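Local atomic coordinates of COPII coat assembly protein SEC16 (Saccharomyces cerevisiae, PDB entry 3MZK), a protein that helps initiate assembly of the COPII coat that forms transport vesicles at the endoplasmic reticulum and selects their cargo, and also takes part in autophagy. Residues Met100-Leu105 with Ala297-Ile302; Val306-Glu311 with Ser353-Gln358; Phe321-Asn326 with Leu334-Tyr339. One frame throughout, in Å; residues are numbered along the deposited sequence.

Contact 1: Met100-Leu105 with Ala297-Ile302; sequences MTIWQL and ASTLFI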
loop_
_atom_site.group_PDB
_atom_site.type_symbol
_atom_site.label_atom_id
_atom_site.label_comp_id
_atom_site.label_asym_id
_atom_site.label_seq_id
_atom_site.Cartn_x
_atom_site.Cartn_y
_atom_site.Cartn_z
ATOM N N MET B 100 -2.093 -32.919 21.108
ATOM C CA MET B 100 -3.074 -31.957 21.594
ATOM C C MET B 100 -2.926 -30.573 20.969
ATOM O O MET B 100 -3.575 -29.625 21.403
ATOM C CB MET B 100 -2.976 -31.849 23.114
ATOM C CG MET B 100 -2.996 -33.192 23.829
ATOM S SD MET B 100 -4.600 -33.999 23.754
ATOM C CE MET B 100 -5.632 -32.773 24.553
ATOM N N THR B 101 -2.078 -30.463 19.949
ATOM C CA THR B 101 -1.858 -29.196 19.264
ATOM C C THR B 101 -3.165 -28.483 18.901
ATOM O O THR B 101 -3.403 -27.353 19.334
ATOM C CB THR B 101 -1.017 -29.384 17.984
ATOM O OG1 THR B 101 0.269 -29.923 18.322
ATOM C CG2 THR B 101 -0.835 -28.052 17.257
ATOM N N ILE B 102 -4.000 -29.143 18.101
ATOM C CA ILE B 102 -5.258 -28.557 17.640
ATOM C C ILE B 102 -6.192 -28.200 18.793
ATOM O O ILE B 102 -6.807 -27.132 18.803
ATOM C CB ILE B 102 -5.993 -29.501 16.669
ATOM C CG1 ILE B 102 -5.204 -29.639 15.368
ATOM C CG2 ILE B 102 -7.401 -28.999 16.387
ATOM C CD1 ILE B 102 -5.700 -30.751 14.485
ATOM N N TRP B 103 -6.307 -29.107 19.756
ATOM C CA TRP B 103 -7.078 -28.836 20.959
ATOM C C TRP B 103 -6.655 -27.501 21.568
ATOM O O TRP B 103 -7.468 -26.593 21.748
ATOM C CB TRP B 103 -6.865 -29.948 21.988
ATOM C CG TRP B 103 -7.736 -31.148 21.794
ATOM C CD1 TRP B 103 -7.332 -32.419 21.502
ATOM C CD2 TRP B 103 -9.164 -31.193 21.888
ATOM N NE1 TRP B 103 -8.421 -33.252 21.409
ATOM C CE2 TRP B 103 -9.557 -32.523 21.639
ATOM C CE3 TRP B 103 -10.146 -30.236 22.156
ATOM C CZ2 TRP B 103 -10.891 -32.919 21.652
ATOM C CZ3 TRP B 103 -11.471 -30.634 22.167
ATOM C CH2 TRP B 103 -11.830 -31.964 21.919
ATOM N N GLN B 104 -5.367 -27.392 21.870
ATOM C CA GLN B 104 -4.831 -26.242 22.581
ATOM C C GLN B 104 -4.825 -24.979 21.730
ATOM O O GLN B 104 -4.965 -23.868 22.251
ATOM C CB GLN B 104 -3.428 -26.557 23.099
ATOM C CG GLN B 104 -3.424 -27.596 24.210
ATOM C CD GLN B 104 -2.056 -28.188 24.465
ATOM O OE1 GLN B 104 -1.249 -28.346 23.548
ATOM N NE2 GLN B 104 -1.788 -28.522 25.719
ATOM N N LEU B 105 -4.658 -25.148 20.424
ATOM C CA LEU B 105 -4.683 -24.018 19.508
ATOM C C LEU B 105 -6.058 -23.365 19.512
ATOM O O LEU B 105 -6.177 -22.144 19.646
ATOM C CB LEU B 105 -4.321 -24.468 18.099
ATOM C CG LEU B 105 -4.451 -23.396 17.018
ATOM C CD1 LEU B 105 -3.607 -22.190 17.375
ATOM C CD2 LEU B 105 -4.055 -23.953 15.656
ATOM N N ALA B 297 -1.868 -29.951 8.039
ATOM C CA ALA B 297 -2.475 -28.970 7.150
ATOM C C ALA B 297 -3.550 -28.154 7.855
ATOM O O ALA B 297 -3.554 -26.931 7.783
ATOM C CB ALA B 297 -3.051 -29.656 5.926
ATOM N N SER B 298 -4.458 -28.834 8.541
ATOM C CA SER B 298 -5.549 -28.165 9.243
ATOM C C SER B 298 -5.042 -27.232 10.330
ATOM O O SER B 298 -5.627 -26.180 10.574
ATOM C CB SER B 298 -6.516 -29.186 9.851
ATOM O OG SER B 298 -7.268 -29.825 8.840
ATOM N N THR B 299 -3.959 -27.627 10.991
ATOM C CA THR B 299 -3.328 -26.765 11.987
ATOM C C THR B 299 -2.943 -25.427 11.344
ATOM O O THR B 299 -3.311 -24.362 11.843
ATOM C CB THR B 299 -2.092 -27.443 12.625
ATOM O OG1 THR B 299 -2.468 -28.712 13.171
ATOM C CG2 THR B 299 -1.514 -26.590 13.731
ATOM N N LEU B 300 -2.229 -25.483 10.222
ATOM C CA LEU B 300 -1.826 -24.263 9.523
ATOM C C LEU B 300 -3.020 -23.417 9.095
ATOM O O LEU B 300 -2.995 -22.197 9.241
ATOM C CB LEU B 300 -0.927 -24.569 8.319
ATOM C CG LEU B 300 0.260 -25.499 8.590
ATOM C CD1 LEU B 300 1.310 -25.367 7.499
ATOM C CD2 LEU B 300 0.868 -25.217 9.954
ATOM N N PHE B 301 -4.062 -24.062 8.579
ATOM C CA PHE B 301 -5.263 -23.357 8.123
ATOM C C PHE B 301 -5.963 -22.646 9.274
ATOM O O PHE B 301 -6.457 -21.524 9.117
ATOM C CB PHE B 301 -6.240 -24.318 7.432
ATOM C CG PHE B 301 -5.726 -24.885 6.140
ATOM C CD1 PHE B 301 -4.809 -24.182 5.372
ATOM C CD2 PHE B 301 -6.155 -26.127 5.695
ATOM C CE1 PHE B 301 -4.333 -24.706 4.174
ATOM C CE2 PHE B 301 -5.682 -26.659 4.496
ATOM C CZ PHE B 301 -4.770 -25.947 3.735
ATOM N N ILE B 302 -6.006 -23.310 10.426
ATOM C CA ILE B 302 -6.571 -22.725 11.638
ATOM C C ILE B 302 -5.809 -21.466 12.058
ATOM O O ILE B 302 -6.406 -20.409 12.294
ATOM C CB ILE B 302 -6.550 -23.736 12.794
ATOM C CG1 ILE B 302 -7.538 -24.870 12.517
ATOM C CG2 ILE B 302 -6.885 -23.055 14.107
ATOM C CD1 ILE B 302 -7.323 -26.104 13.374
#
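Thr101, Ile102 and Leu105 meet Thr299 and Ile302 with no ring between them; the flat groups, Phe301 and Trp103, stand outside this seam. One face of the Phe301 ring carries the carbonyl oxygen of Ala297, 3.3 Å above the plane and displaced toward the rim, and the ring also meets that of Phe321 with their planes at about 50°. Trp103 turns to Trp335 in an edge-to-face pair.

The seam itself is aliphatic. Leu105 and Ile302 slide past each other in opposite directions, Leu105 CG lying 3.8 Å from Ile302 CG2. Ile102 crosses Ile302 at about a right angle, with CG2 of Ile102 4.2 Å from CD1 of Ile302. Thr299 fits among the three residues of the other helix: its CG2 lies 3.9 Å from CG2 of Thr101 and near CD2 of Leu105, while its OG1 lies 3.6 Å from CG1 of Ile102.

The two helical segments run almost parallel, at 13°, with axes 10.5 Å apart. Nearly two hundred residues, largely helical, separate them in sequence, so the contact joins an early helix to a late one where the central region of Sec16, whose helical part belongs to the ACE1 (ancestral coatomer element) family, folds back on itself.

The chemistry is a worked case of threonines serving an apolar interface. Thr299 OG1 bonds to Ala295 O of its own helix and Thr101 OG1 to Asp99 OD1, which satisfies both buried hydroxyls locally and leaves the joint itself to methyl packing.

Contact 2: Val306-Glu311 with Ser353-Gln358; sequences VPLSNE and SSILPQ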
loop_
_atom_site.group_PDB
_atom_site.type_symbol
_atom_site.label_atom_id
_atom_site.label_comp_id
_atom_site.label_asym_id
_atom_site.label_seq_id
_atom_site.Cartn_x
_atom_site.Cartn_y
_atom_site.Cartn_z
ATOM N N VAL B 306 -8.197 -19.605 7.952
ATOM C CA VAL B 306 -8.815 -19.942 6.679
ATOM C C VAL B 306 -10.239 -20.435 6.907
ATOM O O VAL B 306 -10.484 -21.256 7.786
ATOM C CB VAL B 306 -8.014 -21.021 5.938
ATOM C CG1 VAL B 306 -8.774 -21.494 4.710
ATOM C CG2 VAL B 306 -6.632 -20.497 5.566
ATOM N N PRO B 307 -11.189 -19.930 6.117
ATOM C CA PRO B 307 -12.593 -20.328 6.297
ATOM C C PRO B 307 -12.852 -21.797 5.937
ATOM O O PRO B 307 -12.224 -22.336 5.021
ATOM C CB PRO B 307 -13.350 -19.411 5.324
ATOM C CG PRO B 307 -12.377 -18.328 4.940
ATOM C CD PRO B 307 -11.018 -18.935 5.045
ATOM N N LEU B 308 -13.770 -22.432 6.664
ATOM C CA LEU B 308 -14.255 -23.762 6.311
ATOM C C LEU B 308 -15.295 -23.644 5.202
ATOM O O LEU B 308 -16.317 -22.984 5.376
ATOM C CB LEU B 308 -14.876 -24.456 7.528
ATOM C CG LEU B 308 -13.929 -25.007 8.602
ATOM C CD1 LEU B 308 -14.703 -25.683 9.722
ATOM C CD2 LEU B 308 -12.924 -25.981 8.002
ATOM N N SER B 309 -15.027 -24.275 4.063
ATOM C CA SER B 309 -15.951 -24.242 2.932
ATOM C C SER B 309 -15.611 -25.313 1.900
ATOM O O SER B 309 -14.762 -26.173 2.139
ATOM C CB SER B 309 -15.925 -22.868 2.256
ATOM O OG SER B 309 -14.799 -22.747 1.403
ATOM N N ASN B 310 -16.277 -25.244 0.750
ATOM C CA ASN B 310 -16.033 -26.168 -0.352
ATOM C C ASN B 310 -15.067 -25.596 -1.383
ATOM O O ASN B 310 -14.547 -26.320 -2.233
ATOM C CB ASN B 310 -17.346 -26.535 -1.044
ATOM C CG ASN B 310 -18.309 -27.253 -0.125
ATOM O OD1 ASN B 310 -18.058 -28.386 0.291
ATOM N ND2 ASN B 310 -19.426 -26.601 0.191
ATOM N N GLU B 311 -14.839 -24.290 -1.311
ATOM C CA GLU B 311 -13.970 -23.622 -2.268
ATOM C C GLU B 311 -12.511 -23.917 -1.950
ATOM O O GLU B 311 -12.144 -24.065 -0.786
ATOM C CB GLU B 311 -14.230 -22.114 -2.259
ATOM N N SER B 353 -21.692 -22.709 6.009
ATOM C CA SER B 353 -22.701 -23.587 5.437
ATOM C C SER B 353 -22.155 -24.997 5.245
ATOM O O SER B 353 -22.871 -25.981 5.433
ATOM C CB SER B 353 -23.171 -23.036 4.093
ATOM O OG SER B 353 -23.759 -21.762 4.254
ATOM N N SER B 354 -20.884 -25.091 4.872
ATOM C CA SER B 354 -20.295 -26.375 4.519
ATOM C C SER B 354 -20.349 -27.396 5.655
ATOM O O SER B 354 -20.219 -28.595 5.415
ATOM C CB SER B 354 -18.852 -26.197 4.042
ATOM O OG SER B 354 -18.036 -25.696 5.083
ATOM N N ILE B 355 -20.543 -26.928 6.885
ATOM C CA ILE B 355 -20.550 -27.831 8.030
ATOM C C ILE B 355 -21.943 -28.095 8.609
ATOM O O ILE B 355 -22.083 -28.852 9.570
ATOM C CB ILE B 355 -19.609 -27.357 9.165
ATOM C CG1 ILE B 355 -20.211 -26.166 9.907
ATOM C CG2 ILE B 355 -18.232 -27.040 8.620
ATOM C CD1 ILE B 355 -19.615 -25.949 11.269
ATOM N N LEU B 356 -22.969 -27.480 8.032
ATOM C CA LEU B 356 -24.339 -27.742 8.472
ATOM C C LEU B 356 -24.682 -29.234 8.441
ATOM O O LEU B 356 -25.261 -29.763 9.392
ATOM C CB LEU B 356 -25.346 -26.935 7.652
ATOM C CG LEU B 356 -25.479 -25.471 8.078
ATOM C CD1 LEU B 356 -26.136 -24.626 6.995
ATOM C CD2 LEU B 356 -26.249 -25.378 9.385
ATOM N N PRO B 357 -24.329 -29.924 7.345
ATOM C CA PRO B 357 -24.528 -31.373 7.328
ATOM C C PRO B 357 -23.893 -32.040 8.541
ATOM O O PRO B 357 -24.510 -32.918 9.138
ATOM C CB PRO B 357 -23.806 -31.796 6.053
ATOM C CG PRO B 357 -23.955 -30.624 5.165
ATOM C CD PRO B 357 -23.837 -29.428 6.050
ATOM N N GLN B 358 -22.687 -31.620 8.907
ATOM C CA GLN B 358 -21.986 -32.230 10.030
ATOM C C GLN B 358 -22.733 -31.990 11.332
ATOM O O GLN B 358 -22.736 -32.846 12.208
ATOM C CB GLN B 358 -20.553 -31.708 10.137
ATOM C CG GLN B 358 -19.679 -32.492 11.103
ATOM C CD GLN B 358 -18.266 -31.926 11.208
ATOM O OE1 GLN B 358 -17.280 -32.661 11.124
ATOM N NE2 GLN B 358 -18.167 -30.616 11.403
#
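A single serine hydroxyl, that of Ser354, reaches across to the backbone of a loop and meets it through a weak bond. Ser354 OG donates to the carbonyl oxygen of Leu308 at 3.2 Å, and Ser354 OG also lies 3.3 Å from Ser309 CA. The first torsion of Ser354 sets OG between the backbone N and the carbonyl carbon (chi1 64°), from where it faces the loop. CB of Ser354 touches the next residues along: it lies 3.7 Å from Ser309 CA and 3.9 Å from ND2 of the exposed Asn310.

Ser309 itself points its CB away from Ser354 and uses its hydroxyl within its own loop. OG of Ser309 accepts from the backbone N of Glu311 at 3.1 Å, an ST turn that shapes the chain just beyond the contact. The example illustrates how two serines a few ångströms apart can do separate work, one stabilising a turn and the other making a weak link between the loop and the 3-10 segment.

Next to Ser354 the contact turns apolar. Leu308 and Ile355 cross at about a right angle, with CD1 of Leu308 3.9 Å from CG2 of Ile355, and both side chains are buried.

Residues 353-355 form a short 3-10 turn leading directly into helix 356-368, and backbone bonds from Ser309 to Phe321 tie the loop to its own later course. Leu308 also packs on Tyr339 and Ile355 on Glu340, both of helix 330-344. At the start of helix 356-368, Leu356 leans on helices 372-387 and 394-409, so the contact lies where the long loop after helix 294-303 meets the C-terminal helices.

Contact 3: Phe321-Asn326 with Leu334-Tyr339; sequences FESIGN and LWDEIY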
loop_
_atom_site.group_PDB
_atom_site.type_symbol
_atom_site.label_atom_id
_atom_site.label_comp_id
_atom_site.label_asym_id
_atom_site.label_seq_id
_atom_site.Cartn_x
_atom_site.Cartn_y
_atom_site.Cartn_z
ATOM N N PHE B 321 -10.407 -26.894 2.364
ATOM C CA PHE B 321 -10.478 -26.930 3.820
ATOM C C PHE B 321 -11.927 -27.136 4.218
ATOM O O PHE B 321 -12.645 -26.173 4.490
ATOM C CB PHE B 321 -9.962 -25.633 4.437
ATOM C CG PHE B 321 -9.774 -25.698 5.929
ATOM C CD1 PHE B 321 -9.847 -24.543 6.705
ATOM C CD2 PHE B 321 -9.502 -26.907 6.553
ATOM C CE1 PHE B 321 -9.668 -24.596 8.081
ATOM C CE2 PHE B 321 -9.324 -26.975 7.928
ATOM C CZ PHE B 321 -9.408 -25.821 8.696
ATOM N N GLU B 322 -12.340 -28.402 4.254
ATOM C CA GLU B 322 -13.740 -28.789 4.429
ATOM C C GLU B 322 -14.074 -29.020 5.904
ATOM O O GLU B 322 -15.172 -28.694 6.362
ATOM C CB GLU B 322 -14.023 -30.054 3.608
ATOM C CG GLU B 322 -15.491 -30.388 3.373
ATOM C CD GLU B 322 -15.678 -31.655 2.534
ATOM O OE1 GLU B 322 -14.664 -32.263 2.125
ATOM O OE2 GLU B 322 -16.841 -32.045 2.287
ATOM N N SER B 323 -13.112 -29.566 6.645
ATOM C CA SER B 323 -13.294 -29.859 8.064
ATOM C C SER B 323 -11.959 -30.082 8.768
ATOM O O SER B 323 -10.975 -30.496 8.153
ATOM C CB SER B 323 -14.133 -31.113 8.228
ATOM O OG SER B 323 -13.445 -32.220 7.671
ATOM N N ILE B 324 -11.934 -29.828 10.068
ATOM C CA ILE B 324 -10.742 -30.078 10.869
ATOM C C ILE B 324 -10.671 -31.565 11.230
ATOM O O ILE B 324 -11.434 -32.049 12.065
ATOM C CB ILE B 324 -10.724 -29.182 12.131
ATOM C CG1 ILE B 324 -10.941 -27.719 11.730
ATOM C CG2 ILE B 324 -9.419 -29.341 12.895
ATOM C CD1 ILE B 324 -11.017 -26.775 12.888
ATOM N N GLY B 325 -9.760 -32.288 10.582
ATOM C CA GLY B 325 -9.740 -33.735 10.686
ATOM C C GLY B 325 -10.900 -34.371 9.927
ATOM O O GLY B 325 -11.811 -33.673 9.460
ATOM N N ASN B 326 -10.868 -35.696 9.796
ATOM C CA ASN B 326 -11.935 -36.411 9.099
ATOM C C ASN B 326 -13.310 -36.054 9.634
ATOM O O ASN B 326 -13.586 -36.200 10.833
ATOM C CB ASN B 326 -11.741 -37.924 9.173
ATOM C CG ASN B 326 -12.827 -38.680 8.434
ATOM O OD1 ASN B 326 -13.947 -38.822 8.928
ATOM N ND2 ASN B 326 -12.505 -39.165 7.241
ATOM N N LEU B 334 -16.700 -31.366 16.969
ATOM C CA LEU B 334 -16.537 -30.357 18.004
ATOM C C LEU B 334 -15.563 -29.256 17.578
ATOM O O LEU B 334 -15.870 -28.067 17.686
ATOM C CB LEU B 334 -16.084 -31.011 19.314
ATOM C CG LEU B 334 -17.005 -32.111 19.851
ATOM C CD1 LEU B 334 -16.420 -32.764 21.085
ATOM C CD2 LEU B 334 -18.394 -31.571 20.154
ATOM N N TRP B 335 -14.392 -29.652 17.093
ATOM C CA TRP B 335 -13.432 -28.682 16.588
ATOM C C TRP B 335 -14.091 -27.756 15.576
ATOM O O TRP B 335 -13.999 -26.534 15.696
ATOM C CB TRP B 335 -12.236 -29.376 15.950
ATOM C CG TRP B 335 -11.353 -30.039 16.939
ATOM C CD1 TRP B 335 -11.292 -29.790 18.277
ATOM C CD2 TRP B 335 -10.404 -31.077 16.679
ATOM N NE1 TRP B 335 -10.355 -30.603 18.868
ATOM C CE2 TRP B 335 -9.796 -31.404 17.906
ATOM C CE3 TRP B 335 -10.008 -31.762 15.524
ATOM C CZ2 TRP B 335 -8.811 -32.384 18.015
ATOM C CZ3 TRP B 335 -9.029 -32.734 15.631
ATOM C CH2 TRP B 335 -8.442 -33.036 16.867
ATOM N N ASP B 336 -14.764 -28.334 14.585
ATOM C CA ASP B 336 -15.410 -27.532 13.557
ATOM C C ASP B 336 -16.395 -26.522 14.130
ATOM O O ASP B 336 -16.428 -25.371 13.693
ATOM C CB ASP B 336 -16.087 -28.411 12.511
ATOM C CG ASP B 336 -15.096 -29.021 11.542
ATOM O OD1 ASP B 336 -13.970 -28.491 11.449
ATOM O OD2 ASP B 336 -15.440 -30.023 10.874
ATOM N N GLU B 337 -17.186 -26.932 15.116
ATOM C CA GLU B 337 -18.158 -26.008 15.699
ATOM C C GLU B 337 -17.496 -24.930 16.555
ATOM O O GLU B 337 -17.926 -23.777 16.558
ATOM C CB GLU B 337 -19.232 -26.744 16.498
ATOM C CG GLU B 337 -20.295 -25.806 17.036
ATOM C CD GLU B 337 -21.532 -26.529 17.516
ATOM O OE1 GLU B 337 -21.617 -27.761 17.328
ATOM O OE2 GLU B 337 -22.423 -25.857 18.079
ATOM N N ILE B 338 -16.447 -25.310 17.275
ATOM C CA ILE B 338 -15.667 -24.353 18.054
ATOM C C ILE B 338 -14.982 -23.329 17.146
ATOM O O ILE B 338 -15.022 -22.120 17.406
ATOM C CB ILE B 338 -14.614 -25.068 18.916
ATOM C CG1 ILE B 338 -15.310 -25.881 20.013
ATOM C CG2 ILE B 338 -13.631 -24.060 19.509
ATOM C CD1 ILE B 338 -14.380 -26.726 20.855
ATOM N N TYR B 339 -14.362 -23.821 16.078
ATOM C CA TYR B 339 -13.722 -22.960 15.093
ATOM C C TYR B 339 -14.742 -21.986 14.516
ATOM O O TYR B 339 -14.422 -20.829 14.248
ATOM C CB TYR B 339 -13.098 -23.809 13.986
ATOM C CG TYR B 339 -12.193 -23.061 13.038
ATOM C CD1 TYR B 339 -11.117 -22.316 13.514
ATOM C CD2 TYR B 339 -12.389 -23.126 11.660
ATOM C CE1 TYR B 339 -10.272 -21.634 12.645
ATOM C CE2 TYR B 339 -11.550 -22.451 10.783
ATOM C CZ TYR B 339 -10.493 -21.707 11.283
ATOM O OH TYR B 339 -9.658 -21.033 10.422
#
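Asp336 and Ile324 make the central pair. The backbone N of Ile324 donates to Asp336 OD1 at 2.8 Å, and the bond is nearly straight, with an N-H...O angle of 167°. OD1 accepts through its syn lone pair, the one on the side of OD2. OD2 in turn lies near CB of Ser323.

Around this bond, the branches of Ile324 part. CG2, anti to the backbone N, rests 3.6 Å from CE3 of Trp335, while CD1 reaches CB of Tyr339 at 3.8 Å; the isoleucine crosses both aromatic residues at about a right angle. The carbonyl oxygen of Ile324 lies in plane at the edge of the indole. Farther along the loop, CE1 of Phe321 approaches CE2 of Tyr339 at 3.9 Å, the two side chains passing obliquely.

The next shell holds these groups in place. Ser323 OG donates to Gly325 O at 2.8 Å, bracing the loop, and Gly325 takes a positive phi of 72°, a backbone shape that favours glycine. OD2 of Asp336 is bonded to Gln358 NE2, and Tyr339 OH to Val306 O. Ile102 and Ile302 cover Ile324 from two other helices, and an apolar side chain of another protein chain packs on Trp335.

An alanine at Asp336 would probably leave Ile324 N and Gln358 NE2 without their carboxylate oxygens, and the loop less firmly fixed to the helix.

The wider lesson is a buried carboxylate paid for by N-H donors: the two of them would probably help offset the cost of burying a charge, and Ile324 with Trp335 and Tyr339 supplies the apolar part of the joint between the loop and helix 330-344.

Contact 1 is the innermost, its centre about 5 Å from the centre of the chain, and joins two helices through methyl groups. Contact 3, about 10 Å from that centre, is also buried but fastens a loop to a helix with a carboxylate as well as aliphatic and ring packing. Contact 2 lies about 15 Å out, includes one exposed residue, and combines a weak serine bond with Leu308-Ile355 packing. Contacts 2 and 3 share the loop between helices 294-303 and 330-344, contact 3 nesting inside the span closed by contact 2. In this set, hydrogen bonds between the segments occur in the two contacts that include a loop and not in the helix pair.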